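Local atomic coordinates of DNA photolyase (Agrobacterium tumefaciens, PDB entry 4U63), a protein that probably repairs cyclobutane pyrimidine dimers in ultraviolet-damaged DNA with light, using a flavin cofactor (FAD) and a methenyltetrahydrofolate antenna. Residues F31-R36 with G64-A69; F325-D330 with F371-L376; P345-G350 with F420-Q425; P441-L446 with H452-A457. All blocks are in the same frame, centred on the assembly; numbering follows the deposited sequence.

Contact 1 of 4, residues F31-R36 with G64-A69; sequences FRKDLR and GPLGGA
K33 NZ donates a hydrogen bond to G64 O at 2.9 Å, and this bond carries the contact. The ammonium comes from above the carbonyl plane, 48° out of it, and not along a lone pair. The K33 chain is extended beyond CG and spans the distance between the two loops. Its CE also lies close to the same oxygen, 3.2 Å from G64 O. L66 crosses the end of the lysine at about a right angle, and its CD2 comes to 3.6 Å from K33 NZ. Residues 31-36 follow the central strand 27-31 of the five-stranded parallel sheet in the N-terminal photolyase domain. Residues 64-69 run into helix 68-87, with G67 as N-cap. On the lysine side, D34 OD1 accepts from R32 N at 2.8 Å, a bond within the loop, met from above the carboxylate plane. D34 OD2 is bound by N118, and R32 forms a salt bridge with D129. At the far end, A69 touches the methenyltetrahydrofolate, and L66 packs on A394 and P396.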
loop_
_atom_site.group_PDB
_atom_site.type_symbol
_atom_site.label_atom_id
_atom_site.label_comp_id
_atom_site.label_asym_id
_atom_site.label_seq_id
_atom_site.Cartn_x
_atom_site.Cartn_y
_atom_site.Cartn_z
ATOM N N PHE A 31 -16.769 8.767 3.034
ATOM C CA PHE A 31 -15.665 7.806 3.167
ATOM C C PHE A 31 -14.959 7.573 1.829
ATOM O O PHE A 31 -15.616 7.444 0.787
ATOM C CB PHE A 31 -16.184 6.441 3.649
ATOM C CG PHE A 31 -16.500 6.373 5.117
ATOM C CD1 PHE A 31 -17.749 6.747 5.594
ATOM C CD2 PHE A 31 -15.554 5.910 6.022
ATOM C CE1 PHE A 31 -18.039 6.668 6.954
ATOM C CE2 PHE A 31 -15.837 5.830 7.371
ATOM C CZ PHE A 31 -17.085 6.203 7.842
ATOM N N ARG A 32 -13.624 7.503 1.871
ATOM C CA ARG A 32 -12.802 7.186 0.697
ATOM C C ARG A 32 -11.780 6.067 1.045
ATOM O O ARG A 32 -12.112 4.890 0.946
ATOM C CB ARG A 32 -12.124 8.450 0.159
ATOM C CG ARG A 32 -13.084 9.504 -0.408
ATOM C CD ARG A 32 -13.591 10.486 0.641
ATOM N NE ARG A 32 -12.523 11.315 1.180
ATOM C CZ ARG A 32 -11.984 12.364 0.556
ATOM N NH1 ARG A 32 -12.412 12.736 -0.655
ATOM N NH2 ARG A 32 -10.997 13.043 1.145
ATOM N N LYS A 33 -10.566 6.407 1.464
ATOM C CA LYS A 33 -9.602 5.384 1.918
ATOM C C LYS A 33 -9.356 5.628 3.407
ATOM O O LYS A 33 -8.236 5.884 3.862
ATOM C CB LYS A 33 -8.317 5.390 1.091
ATOM C CG LYS A 33 -8.539 4.988 -0.366
ATOM C CD LYS A 33 -7.242 4.842 -1.150
ATOM C CE LYS A 33 -7.511 4.182 -2.504
ATOM N NZ LYS A 33 -6.336 4.145 -3.413
ATOM N N ASP A 34 -10.451 5.548 4.151
ATOM C CA ASP A 34 -10.462 5.779 5.588
ATOM C C ASP A 34 -11.556 4.902 6.178
ATOM O O ASP A 34 -12.375 5.351 6.968
ATOM C CB ASP A 34 -10.743 7.252 5.865
ATOM C CG ASP A 34 -12.102 7.714 5.299
ATOM O OD1 ASP A 34 -12.672 7.009 4.432
ATOM O OD2 ASP A 34 -12.605 8.775 5.730
ATOM N N LEU A 35 -11.559 3.634 5.785
ATOM C CA LEU A 35 -12.696 2.752 6.058
ATOM C C LEU A 35 -12.595 2.150 7.445
ATOM O O LEU A 35 -12.328 0.966 7.618
ATOM C CB LEU A 35 -12.807 1.687 4.964
ATOM C CG LEU A 35 -12.844 2.259 3.532
ATOM C CD1 LEU A 35 -13.038 1.135 2.521
ATOM C CD2 LEU A 35 -13.934 3.308 3.371
ATOM N N ARG A 36 -12.827 3.010 8.425
ATOM C CA ARG A 36 -12.732 2.674 9.830
ATOM C C ARG A 36 -13.644 3.601 10.629
ATOM O O ARG A 36 -13.947 4.720 10.186
ATOM C CB ARG A 36 -11.292 2.844 10.303
ATOM C CG ARG A 36 -10.801 4.289 10.324
ATOM C CD ARG A 36 -9.350 4.419 10.779
ATOM N NE ARG A 36 -8.996 5.826 10.950
ATOM C CZ ARG A 36 -8.589 6.649 9.984
ATOM N NH1 ARG A 36 -8.443 6.230 8.729
ATOM N NH2 ARG A 36 -8.319 7.908 10.280
ATOM N N GLY A 64 -9.839 5.722 -6.062
ATOM C CA GLY A 64 -10.342 4.392 -5.692
ATOM C C GLY A 64 -9.243 3.342 -5.731
ATOM O O GLY A 64 -8.056 3.692 -5.649
ATOM N N PRO A 65 -9.627 2.043 -5.859
ATOM C CA PRO A 65 -8.606 0.980 -5.881
ATOM C C PRO A 65 -7.651 1.133 -7.035
ATOM O O PRO A 65 -8.080 1.431 -8.152
ATOM C CB PRO A 65 -9.412 -0.307 -6.078
ATOM C CG PRO A 65 -10.800 0.026 -5.756
ATOM C CD PRO A 65 -10.985 1.486 -6.022
ATOM N N LEU A 66 -6.369 0.916 -6.771
ATOM C CA LEU A 66 -5.349 1.088 -7.788
ATOM C C LEU A 66 -5.318 -0.071 -8.797
ATOM O O LEU A 66 -4.679 0.052 -9.844
ATOM C CB LEU A 66 -3.968 1.287 -7.139
ATOM C CG LEU A 66 -3.760 2.474 -6.170
ATOM C CD1 LEU A 66 -2.278 2.870 -6.134
ATOM C CD2 LEU A 66 -4.609 3.691 -6.517
ATOM N N GLY A 67 -6.009 -1.178 -8.500
ATOM C CA GLY A 67 -6.007 -2.331 -9.378
ATOM C C GLY A 67 -6.881 -3.475 -8.918
ATOM O O GLY A 67 -7.624 -3.341 -7.950
ATOM N N GLY A 68 -6.776 -4.597 -9.624
ATOM C CA GLY A 68 -7.616 -5.791 -9.394
ATOM C C GLY A 68 -7.548 -6.370 -7.984
ATOM O O GLY A 68 -8.573 -6.658 -7.379
ATOM N N ALA A 69 -6.342 -6.536 -7.455
ATOM C CA ALA A 69 -6.185 -7.033 -6.075
ATOM C C ALA A 69 -6.835 -6.090 -5.050
ATOM O O ALA A 69 -7.476 -6.534 -4.093
ATOM C CB ALA A 69 -4.718 -7.244 -5.753
#

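Contact 2 of 4, residues F325-D330 with F371-L376; sequences FSWRDD and FLIKHL. With SO4 (sulfate ion), chain M.
The W327 side chain leaves with CG anti to the carbonyl carbon (chi1 -58°), which carries the six-membered end of the indole to I373. I373 CG2 lies anti to its own backbone N and meets that end, with W327 CH2 to I373 CG2 at 3.9 Å. The two side chains lie side by side and point the same way. The contact joins the loop before helix 331-338 to the C-terminal part of helix 362-375, in the FAD-binding domain. The helix takes a wider pi-type turn at 371-375, with L376 N bonded to F371 O. The carbonyl of I373 sits at the indole edge, near the ring plane, and W327 CZ3 is 3.6 Å from I373 O. F325 CD1 lies over one face of the indole.

R328 approaches the carbonyl of L376, three residues on, through its aliphatic part, CD to L376 O at 3.5 Å. Its bend at chi3 (59°) turns the guanidinium toward D330. The salt bridge R328 NH2 to D330 OD2 is 2.7 Å, on the anti side of the carboxylate but tilted 34° out of its plane. A sulfate, probably from the crystallisation liquor, takes bonds from R328 NH1 and NH2. One water links the segments: it accepts from R328 NE at 2.8 Å and donates to D330 OD2 and to L376 O, the last also at 2.8 Å.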
loop_
_atom_site.group_PDB
_atom_site.type_symbol
_atom_site.label_atom_id
_atom_site.label_comp_id
_atom_site.label_asym_id
_atom_site.label_seq_id
_atom_site.Cartn_x
_atom_site.Cartn_y
_atom_site.Cartn_z
ATOM N N PHE A 325 17.375 7.501 -20.910
ATOM C CA PHE A 325 17.762 6.103 -20.760
ATOM C C PHE A 325 17.028 5.264 -21.799
ATOM O O PHE A 325 15.826 5.442 -21.992
ATOM C CB PHE A 325 17.445 5.602 -19.354
ATOM C CG PHE A 325 18.236 4.406 -18.959
ATOM C CD1 PHE A 325 17.827 3.137 -19.326
ATOM C CD2 PHE A 325 19.401 4.548 -18.226
ATOM C CE1 PHE A 325 18.569 2.027 -18.963
ATOM C CE2 PHE A 325 20.146 3.445 -17.856
ATOM C CZ PHE A 325 19.734 2.184 -18.228
ATOM N N SER A 326 17.748 4.365 -22.469
ATOM C CA SER A 326 17.157 3.541 -23.532
ATOM C C SER A 326 16.744 2.175 -22.990
ATOM O O SER A 326 17.557 1.263 -22.869
ATOM C CB SER A 326 18.124 3.382 -24.709
ATOM O OG SER A 326 17.497 2.694 -25.783
ATOM N N TRP A 327 15.465 2.043 -22.660
ATOM C CA TRP A 327 14.946 0.792 -22.109
ATOM C C TRP A 327 14.724 -0.181 -23.241
ATOM O O TRP A 327 14.448 0.231 -24.369
ATOM C CB TRP A 327 13.634 1.023 -21.357
ATOM C CG TRP A 327 13.769 2.004 -20.246
ATOM C CD1 TRP A 327 13.221 3.246 -20.181
ATOM C CD2 TRP A 327 14.525 1.833 -19.041
ATOM N NE1 TRP A 327 13.582 3.862 -19.003
ATOM C CE2 TRP A 327 14.383 3.014 -18.287
ATOM C CE3 TRP A 327 15.305 0.793 -18.527
ATOM C CZ2 TRP A 327 14.994 3.188 -17.043
ATOM C CZ3 TRP A 327 15.915 0.961 -17.286
ATOM C CH2 TRP A 327 15.759 2.151 -16.559
ATOM N N ARG A 328 14.852 -1.466 -22.940
ATOM C CA ARG A 328 14.578 -2.512 -23.925
ATOM C C ARG A 328 13.099 -2.601 -24.239
ATOM O O ARG A 328 12.257 -2.431 -23.358
ATOM C CB ARG A 328 15.078 -3.875 -23.444
ATOM C CG ARG A 328 16.568 -4.057 -23.648
ATOM C CD ARG A 328 17.083 -5.374 -23.093
ATOM N NE ARG A 328 16.433 -6.533 -23.703
ATOM C CZ ARG A 328 16.682 -6.995 -24.925
ATOM N NH1 ARG A 328 17.585 -6.410 -25.731
ATOM N NH2 ARG A 328 16.019 -8.065 -25.366
ATOM N N ASP A 329 12.803 -2.849 -25.514
ATOM C CA ASP A 329 11.465 -3.187 -25.961
ATOM C C ASP A 329 11.443 -4.705 -26.048
ATOM O O ASP A 329 11.779 -5.286 -27.087
ATOM C CB ASP A 329 11.168 -2.535 -27.318
ATOM C CG ASP A 329 9.789 -2.903 -27.878
ATOM O OD1 ASP A 329 8.964 -3.513 -27.162
ATOM O OD2 ASP A 329 9.533 -2.573 -29.051
ATOM N N ASP A 330 11.060 -5.342 -24.940
ATOM C CA ASP A 330 11.086 -6.799 -24.817
ATOM C C ASP A 330 9.931 -7.266 -23.933
ATOM O O ASP A 330 10.104 -7.629 -22.756
ATOM C CB ASP A 330 12.444 -7.249 -24.262
ATOM C CG ASP A 330 12.665 -8.753 -24.362
ATOM O OD1 ASP A 330 11.696 -9.522 -24.565
ATOM O OD2 ASP A 330 13.832 -9.172 -24.223
ATOM N N PHE A 371 15.745 -6.662 -10.640
ATOM C CA PHE A 371 15.864 -7.596 -11.748
ATOM C C PHE A 371 15.209 -7.053 -13.030
ATOM O O PHE A 371 15.783 -7.155 -14.122
ATOM C CB PHE A 371 15.269 -8.945 -11.402
ATOM C CG PHE A 371 15.607 -10.008 -12.401
ATOM C CD1 PHE A 371 16.809 -10.693 -12.314
ATOM C CD2 PHE A 371 14.742 -10.310 -13.447
ATOM C CE1 PHE A 371 17.145 -11.662 -13.232
ATOM C CE2 PHE A 371 15.071 -11.291 -14.374
ATOM C CZ PHE A 371 16.273 -11.969 -14.267
ATOM N N LEU A 372 14.021 -6.471 -12.892
ATOM C CA LEU A 372 13.317 -5.901 -14.041
ATOM C C LEU A 372 14.082 -4.744 -14.685
ATOM O O LEU A 372 14.289 -4.720 -15.897
ATOM C CB LEU A 372 11.931 -5.410 -13.611
ATOM C CG LEU A 372 11.042 -4.857 -14.721
ATOM C CD1 LEU A 372 10.706 -5.960 -15.719
ATOM C CD2 LEU A 372 9.782 -4.244 -14.147
ATOM N N ILE A 373 14.514 -3.804 -13.849
ATOM C CA ILE A 373 15.139 -2.550 -14.301
ATOM C C ILE A 373 16.548 -2.778 -14.839
ATOM O O ILE A 373 16.931 -2.215 -15.876
ATOM C CB ILE A 373 15.191 -1.535 -13.127
ATOM C CG1 ILE A 373 13.765 -1.151 -12.709
ATOM C CG2 ILE A 373 15.996 -0.282 -13.489
ATOM C CD1 ILE A 373 13.667 -0.575 -11.318
ATOM N N LYS A 374 17.326 -3.594 -14.135
ATOM C CA LYS A 374 18.746 -3.762 -14.462
ATOM C C LYS A 374 19.031 -5.005 -15.274
ATOM O O LYS A 374 19.633 -4.911 -16.324
ATOM C CB LYS A 374 19.572 -3.708 -13.191
ATOM C CG LYS A 374 19.341 -2.380 -12.490
ATOM C CD LYS A 374 20.215 -2.187 -11.298
ATOM C CE LYS A 374 19.975 -0.816 -10.700
ATOM N NZ LYS A 374 20.848 -0.614 -9.532
ATOM N N HIS A 375 18.593 -6.164 -14.809
ATOM C CA HIS A 375 18.828 -7.397 -15.576
ATOM C C HIS A 375 18.047 -7.469 -16.875
ATOM O O HIS A 375 18.593 -7.933 -17.873
ATOM C CB HIS A 375 18.562 -8.633 -14.726
ATOM C CG HIS A 375 19.651 -8.914 -13.755
ATOM N ND1 HIS A 375 19.818 -8.180 -12.604
ATOM C CD2 HIS A 375 20.646 -9.829 -13.769
ATOM C CE1 HIS A 375 20.861 -8.636 -11.943
ATOM N NE2 HIS A 375 21.381 -9.634 -12.627
ATOM N N LEU A 376 16.792 -7.012 -16.879
ATOM C CA LEU A 376 15.991 -7.019 -18.120
ATOM C C LEU A 376 15.968 -5.662 -18.842
ATOM O O LEU A 376 15.515 -5.576 -19.974
ATOM C CB LEU A 376 14.566 -7.503 -17.842
ATOM C CG LEU A 376 14.470 -8.826 -17.080
ATOM C CD1 LEU A 376 13.015 -9.223 -16.875
ATOM C CD2 LEU A 376 15.226 -9.932 -17.810
HETATM S S SO4 M . 17.777 -8.685 -28.589
HETATM O O1 SO4 M . 17.440 -9.553 -27.437
HETATM O O2 SO4 M . 16.561 -7.989 -29.066
HETATM O O3 SO4 M . 18.326 -9.521 -29.674
HETATM O O4 SO4 M . 18.787 -7.682 -28.186
HETATM O O HOH W 1 14.759 -7.644 -21.694
#

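Contact 3 of 4, residues P345-G350 with F420-Q425; sequences PIVDAG and FNPILQ
I346 lays its CG2 methyl against the start of helix 422-429, where it meets the backbone of P422 as well as its ring. The closest approach is I346 CG2 to P422 O, 3.3 Å. The same methyl is 4.1 Å from P422 CB. The first torsion explains this: CG1 is anti to the backbone N (chi1 -171°), and CG2 is left between the backbone N and the carbonyl carbon. V347 adds a second methyl, with V347 CG2 to P422 CB also at 4.1 Å. P422 CB therefore touches one branched side chain from each of two successive residues. V347 and P422 lie side by side, pointing the same way.

This is helix-to-helix packing in the helical FAD-binding domain: the first turn of helix 345-357 meets the first turn of helix 422-429. N421 is the N-cap of the second helix. Its OD1 accepts from I423 N at 3.0 Å, with the donor above the amide carbonyl plane. This capping bond spans P422, the first residue of the helix. Helix 362-375 also packs on the proline, through F371 and H375. I346 reaches Y435 of helix 434-439, and D348 is bonded to T342 and G343 in the preceding loop.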
loop_
_atom_site.group_PDB
_atom_site.type_symbol
_atom_site.label_atom_id
_atom_site.label_comp_id
_atom_site.label_asym_id
_atom_site.label_seq_id
_atom_site.Cartn_x
_atom_site.Cartn_y
_atom_site.Cartn_z
ATOM N N PRO A 345 15.462 -18.344 -9.068
ATOM C CA PRO A 345 14.450 -18.772 -8.079
ATOM C C PRO A 345 13.933 -17.707 -7.112
ATOM O O PRO A 345 12.744 -17.657 -6.868
ATOM C CB PRO A 345 15.161 -19.893 -7.338
ATOM C CG PRO A 345 16.014 -20.506 -8.400
ATOM C CD PRO A 345 16.555 -19.331 -9.162
ATOM N N ILE A 346 14.804 -16.868 -6.570
ATOM C CA ILE A 346 14.350 -15.861 -5.598
ATOM C C ILE A 346 13.395 -14.854 -6.249
ATOM O O ILE A 346 12.418 -14.432 -5.635
ATOM C CB ILE A 346 15.537 -15.171 -4.867
ATOM C CG1 ILE A 346 15.049 -14.293 -3.714
ATOM C CG2 ILE A 346 16.391 -14.338 -5.813
ATOM C CD1 ILE A 346 14.384 -15.050 -2.595
ATOM N N VAL A 347 13.684 -14.492 -7.501
ATOM C CA VAL A 347 12.836 -13.571 -8.262
ATOM C C VAL A 347 11.497 -14.245 -8.526
ATOM O O VAL A 347 10.436 -13.673 -8.280
ATOM C CB VAL A 347 13.508 -13.163 -9.590
ATOM C CG1 VAL A 347 12.557 -12.356 -10.478
ATOM C CG2 VAL A 347 14.781 -12.376 -9.305
ATOM N N ASP A 348 11.564 -15.479 -9.003
ATOM C CA ASP A 348 10.352 -16.240 -9.314
ATOM C C ASP A 348 9.476 -16.474 -8.087
ATOM O O ASP A 348 8.257 -16.321 -8.153
ATOM C CB ASP A 348 10.716 -17.532 -10.026
ATOM C CG ASP A 348 11.307 -17.274 -11.412
ATOM O OD1 ASP A 348 11.163 -16.135 -11.922
ATOM O OD2 ASP A 348 11.907 -18.188 -11.996
ATOM N N ALA A 349 10.098 -16.802 -6.963
ATOM C CA ALA A 349 9.368 -16.948 -5.705
ATOM C C ALA A 349 8.579 -15.678 -5.363
ATOM O O ALA A 349 7.400 -15.749 -5.043
ATOM C CB ALA A 349 10.324 -17.320 -4.583
ATOM N N GLY A 350 9.229 -14.512 -5.455
ATOM C CA GLY A 350 8.563 -13.244 -5.192
ATOM C C GLY A 350 7.372 -12.979 -6.090
ATOM O O GLY A 350 6.283 -12.628 -5.615
ATOM N N PHE A 420 23.566 -6.176 -7.921
ATOM C CA PHE A 420 23.866 -7.470 -7.314
ATOM C C PHE A 420 23.187 -8.592 -8.038
ATOM O O PHE A 420 22.117 -8.421 -8.634
ATOM C CB PHE A 420 23.441 -7.528 -5.860
ATOM C CG PHE A 420 24.042 -6.461 -5.030
ATOM C CD1 PHE A 420 25.365 -6.534 -4.640
ATOM C CD2 PHE A 420 23.286 -5.380 -4.644
ATOM C CE1 PHE A 420 25.924 -5.541 -3.869
ATOM C CE2 PHE A 420 23.836 -4.382 -3.877
ATOM C CZ PHE A 420 25.157 -4.463 -3.490
ATOM N N ASN A 421 23.837 -9.746 -7.949
ATOM C CA ASN A 421 23.322 -10.979 -8.474
ATOM C C ASN A 421 22.154 -11.426 -7.593
ATOM O O ASN A 421 22.311 -11.541 -6.380
ATOM C CB ASN A 421 24.427 -12.035 -8.474
ATOM C CG ASN A 421 24.107 -13.219 -9.354
ATOM O OD1 ASN A 421 22.947 -13.545 -9.579
ATOM N ND2 ASN A 421 25.147 -13.872 -9.865
ATOM N N PRO A 422 20.974 -11.665 -8.196
ATOM C CA PRO A 422 19.840 -12.224 -7.450
ATOM C C PRO A 422 20.192 -13.517 -6.715
ATOM O O PRO A 422 19.646 -13.790 -5.654
ATOM C CB PRO A 422 18.809 -12.526 -8.536
ATOM C CG PRO A 422 19.183 -11.698 -9.704
ATOM C CD PRO A 422 20.627 -11.346 -9.596
ATOM N N ILE A 423 21.102 -14.294 -7.291
ATOM C CA ILE A 423 21.532 -15.564 -6.711
ATOM C C ILE A 423 22.158 -15.319 -5.344
ATOM O O ILE A 423 21.808 -15.981 -4.373
ATOM C CB ILE A 423 22.547 -16.283 -7.623
ATOM C CG1 ILE A 423 21.928 -16.587 -8.990
ATOM C CG2 ILE A 423 23.043 -17.591 -7.005
ATOM C CD1 ILE A 423 22.945 -16.574 -10.110
ATOM N N LEU A 424 23.077 -14.361 -5.289
ATOM C CA LEU A 424 23.769 -13.997 -4.050
ATOM C C LEU A 424 22.806 -13.392 -3.023
ATOM O O LEU A 424 22.877 -13.705 -1.834
ATOM C CB LEU A 424 24.905 -13.008 -4.343
ATOM C CG LEU A 424 26.041 -13.501 -5.245
ATOM C CD1 LEU A 424 26.955 -12.345 -5.626
ATOM C CD2 LEU A 424 26.826 -14.614 -4.572
ATOM N N GLN A 425 21.914 -12.521 -3.486
ATOM C CA GLN A 425 20.868 -11.967 -2.619
ATOM C C GLN A 425 19.998 -13.089 -2.030
ATOM O O GLN A 425 19.722 -13.102 -0.832
ATOM C CB GLN A 425 20.017 -10.954 -3.384
ATOM C CG GLN A 425 20.713 -9.616 -3.590
ATOM C CD GLN A 425 20.580 -8.702 -2.381
ATOM O OE1 GLN A 425 19.463 -8.422 -1.919
ATOM N NE2 GLN A 425 21.704 -8.229 -1.866
#

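Contact 4 of 4, residues P441-L446 with H452-A457; sequences PELEKL and HKPFEA
L446 CD1 touches P454 CB at 3.7 Å, and this is the closest approach of the two segments. The leucine and the proline ring cross at about a right angle. L443 reaches the same ring at another atom, with L443 CD1 to P454 CG at 4.4 Å. The contact joins two loops of the helical FAD-binding domain, one before and one after the short helix 448-451, and they pack on each other through purely apolar atoms. A type I beta turn runs from L443 to L446, with L446 N bonded to L443 O at 3.0 Å, and both of its end residues reach P454. Both leucines also touch I451 of the short helix. On the other side, A457 N bonds P454 O and curls the chain after the proline. Further out, R437 donates to L446 O, E442 pairs with R352, and K453 pairs with E427. P454 also packs on Y473. Over one face of the F455 ring lies K453 CB, 4.0 Å above the ring plane and offset toward the rim.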
loop_
_atom_site.group_PDB
_atom_site.type_symbol
_atom_site.label_atom_id
_atom_site.label_comp_id
_atom_site.label_asym_id
_atom_site.label_seq_id
_atom_site.Cartn_x
_atom_site.Cartn_y
_atom_site.Cartn_z
ATOM N N PRO A 441 7.781 -24.773 -5.561
ATOM C CA PRO A 441 7.823 -26.127 -4.996
ATOM C C PRO A 441 8.434 -27.184 -5.910
ATOM O O PRO A 441 8.878 -28.207 -5.426
ATOM C CB PRO A 441 6.345 -26.440 -4.727
ATOM C CG PRO A 441 5.612 -25.619 -5.724
ATOM C CD PRO A 441 6.387 -24.335 -5.774
ATOM N N GLU A 442 8.465 -26.942 -7.212
ATOM C CA GLU A 442 9.175 -27.841 -8.129
ATOM C C GLU A 442 10.686 -27.957 -7.843
ATOM O O GLU A 442 11.320 -28.899 -8.292
ATOM C CB GLU A 442 8.962 -27.430 -9.585
ATOM C CG GLU A 442 9.452 -26.039 -9.944
ATOM C CD GLU A 442 8.369 -24.992 -9.834
ATOM O OE1 GLU A 442 7.704 -24.926 -8.776
ATOM O OE2 GLU A 442 8.191 -24.229 -10.803
ATOM N N LEU A 443 11.252 -26.987 -7.119
ATOM C CA LEU A 443 12.643 -27.058 -6.664
ATOM C C LEU A 443 12.822 -27.639 -5.232
ATOM O O LEU A 443 13.938 -27.673 -4.734
ATOM C CB LEU A 443 13.283 -25.658 -6.754
ATOM C CG LEU A 443 13.251 -25.032 -8.151
ATOM C CD1 LEU A 443 13.887 -23.649 -8.134
ATOM C CD2 LEU A 443 13.945 -25.921 -9.173
ATOM N N GLU A 444 11.733 -28.099 -4.612
ATOM C CA GLU A 444 11.722 -28.600 -3.216
ATOM C C GLU A 444 12.884 -29.528 -2.844
ATOM O O GLU A 444 13.444 -29.413 -1.747
ATOM C CB GLU A 444 10.380 -29.316 -2.938
ATOM C CG GLU A 444 10.306 -30.177 -1.673
ATOM C CD GLU A 444 10.486 -29.389 -0.386
ATOM O OE1 GLU A 444 9.959 -28.262 -0.285
ATOM O OE2 GLU A 444 11.153 -29.904 0.535
ATOM N N LYS A 445 13.232 -30.447 -3.741
ATOM C CA LYS A 445 14.233 -31.479 -3.425
ATOM C C LYS A 445 15.686 -31.065 -3.611
ATOM O O LYS A 445 16.580 -31.796 -3.191
ATOM C CB LYS A 445 13.938 -32.752 -4.215
ATOM C CG LYS A 445 12.542 -33.293 -3.953
ATOM C CD LYS A 445 12.458 -34.792 -4.174
ATOM C CE LYS A 445 11.051 -35.304 -3.917
ATOM N NZ LYS A 445 11.055 -36.741 -3.531
ATOM N N LEU A 446 15.932 -29.910 -4.234
ATOM C CA LEU A 446 17.300 -29.419 -4.383
ATOM C C LEU A 446 17.885 -29.038 -3.038
ATOM O O LEU A 446 17.194 -28.479 -2.181
ATOM C CB LEU A 446 17.381 -28.201 -5.300
ATOM C CG LEU A 446 17.366 -28.398 -6.809
ATOM C CD1 LEU A 446 17.491 -27.027 -7.459
ATOM C CD2 LEU A 446 18.477 -29.332 -7.290
ATOM N N HIS A 452 19.276 -21.766 -5.214
ATOM C CA HIS A 452 19.225 -20.425 -5.835
ATOM C C HIS A 452 19.876 -20.345 -7.206
ATOM O O HIS A 452 19.804 -19.307 -7.859
ATOM C CB HIS A 452 19.854 -19.390 -4.904
ATOM C CG HIS A 452 19.042 -19.148 -3.680
ATOM N ND1 HIS A 452 17.849 -18.461 -3.714
ATOM C CD2 HIS A 452 19.230 -19.523 -2.394
ATOM C CE1 HIS A 452 17.343 -18.411 -2.495
ATOM N NE2 HIS A 452 18.160 -19.052 -1.678
ATOM N N LYS A 453 20.511 -21.437 -7.629
ATOM C CA LYS A 453 21.173 -21.511 -8.923
ATOM C C LYS A 453 21.061 -22.935 -9.491
ATOM O O LYS A 453 22.067 -23.607 -9.690
ATOM C CB LYS A 453 22.640 -21.055 -8.796
ATOM C CG LYS A 453 23.449 -21.711 -7.671
ATOM C CD LYS A 453 24.752 -20.960 -7.441
ATOM C CE LYS A 453 25.749 -21.761 -6.616
ATOM N NZ LYS A 453 25.283 -21.980 -5.221
ATOM N N PRO A 454 19.820 -23.396 -9.766
ATOM C CA PRO A 454 19.637 -24.767 -10.271
ATOM C C PRO A 454 20.365 -25.023 -11.603
ATOM O O PRO A 454 20.733 -26.159 -11.901
ATOM C CB PRO A 454 18.114 -24.892 -10.432
ATOM C CG PRO A 454 17.594 -23.498 -10.484
ATOM C CD PRO A 454 18.543 -22.655 -9.690
ATOM N N PHE A 455 20.573 -23.960 -12.372
ATOM C CA PHE A 455 21.316 -24.008 -13.648
ATOM C C PHE A 455 22.826 -24.278 -13.517
ATOM O O PHE A 455 23.472 -24.568 -14.513
ATOM C CB PHE A 455 21.095 -22.711 -14.449
ATOM C CG PHE A 455 21.381 -21.458 -13.672
ATOM C CD1 PHE A 455 22.658 -20.920 -13.635
ATOM C CD2 PHE A 455 20.366 -20.819 -12.963
ATOM C CE1 PHE A 455 22.914 -19.767 -12.915
ATOM C CE2 PHE A 455 20.614 -19.671 -12.244
ATOM C CZ PHE A 455 21.889 -19.146 -12.218
ATOM N N GLU A 456 23.377 -24.163 -12.306
ATOM C CA GLU A 456 24.774 -24.528 -12.043
ATOM C C GLU A 456 24.916 -25.954 -11.499
ATOM O O GLU A 456 26.035 -26.468 -11.390
ATOM C CB GLU A 456 25.420 -23.536 -11.069
ATOM C CG GLU A 456 25.704 -22.181 -11.698
ATOM C CD GLU A 456 26.518 -21.257 -10.810
ATOM O OE1 GLU A 456 27.169 -21.729 -9.849
ATOM O OE2 GLU A 456 26.513 -20.043 -11.085
ATOM N N ALA A 457 23.792 -26.591 -11.165
ATOM C CA ALA A 457 23.804 -27.937 -10.596
ATOM C C ALA A 457 24.186 -28.982 -11.652
ATOM O O ALA A 457 23.941 -28.770 -12.844
ATOM C CB ALA A 457 22.444 -28.264 -9.994
#

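In the fold
Contact 1 stands apart, in the N-terminal photolyase range; its centre is about 31 Å or more from the centres of the others, which share the FAD-binding range. It is a surface contact held by one lysine-to-carbonyl bond. Contact 2 is partly buried and mixes indole packing with a bridging water; its salt bridge stays inside 325-330. Contacts 3 and 4 are buried and apolar, each built round one proline. Contacts 2 and 3 touch: F371 CG is 4.0 Å from V347 CG2, which sets helix 362-375 against helix 345-357. Contacts 3 and 4 also meet, P345 CG to P454 CD at 3.6 Å. Contact 4 lies farthest from the chain's centre, about 32 Å measured from the contact's centre.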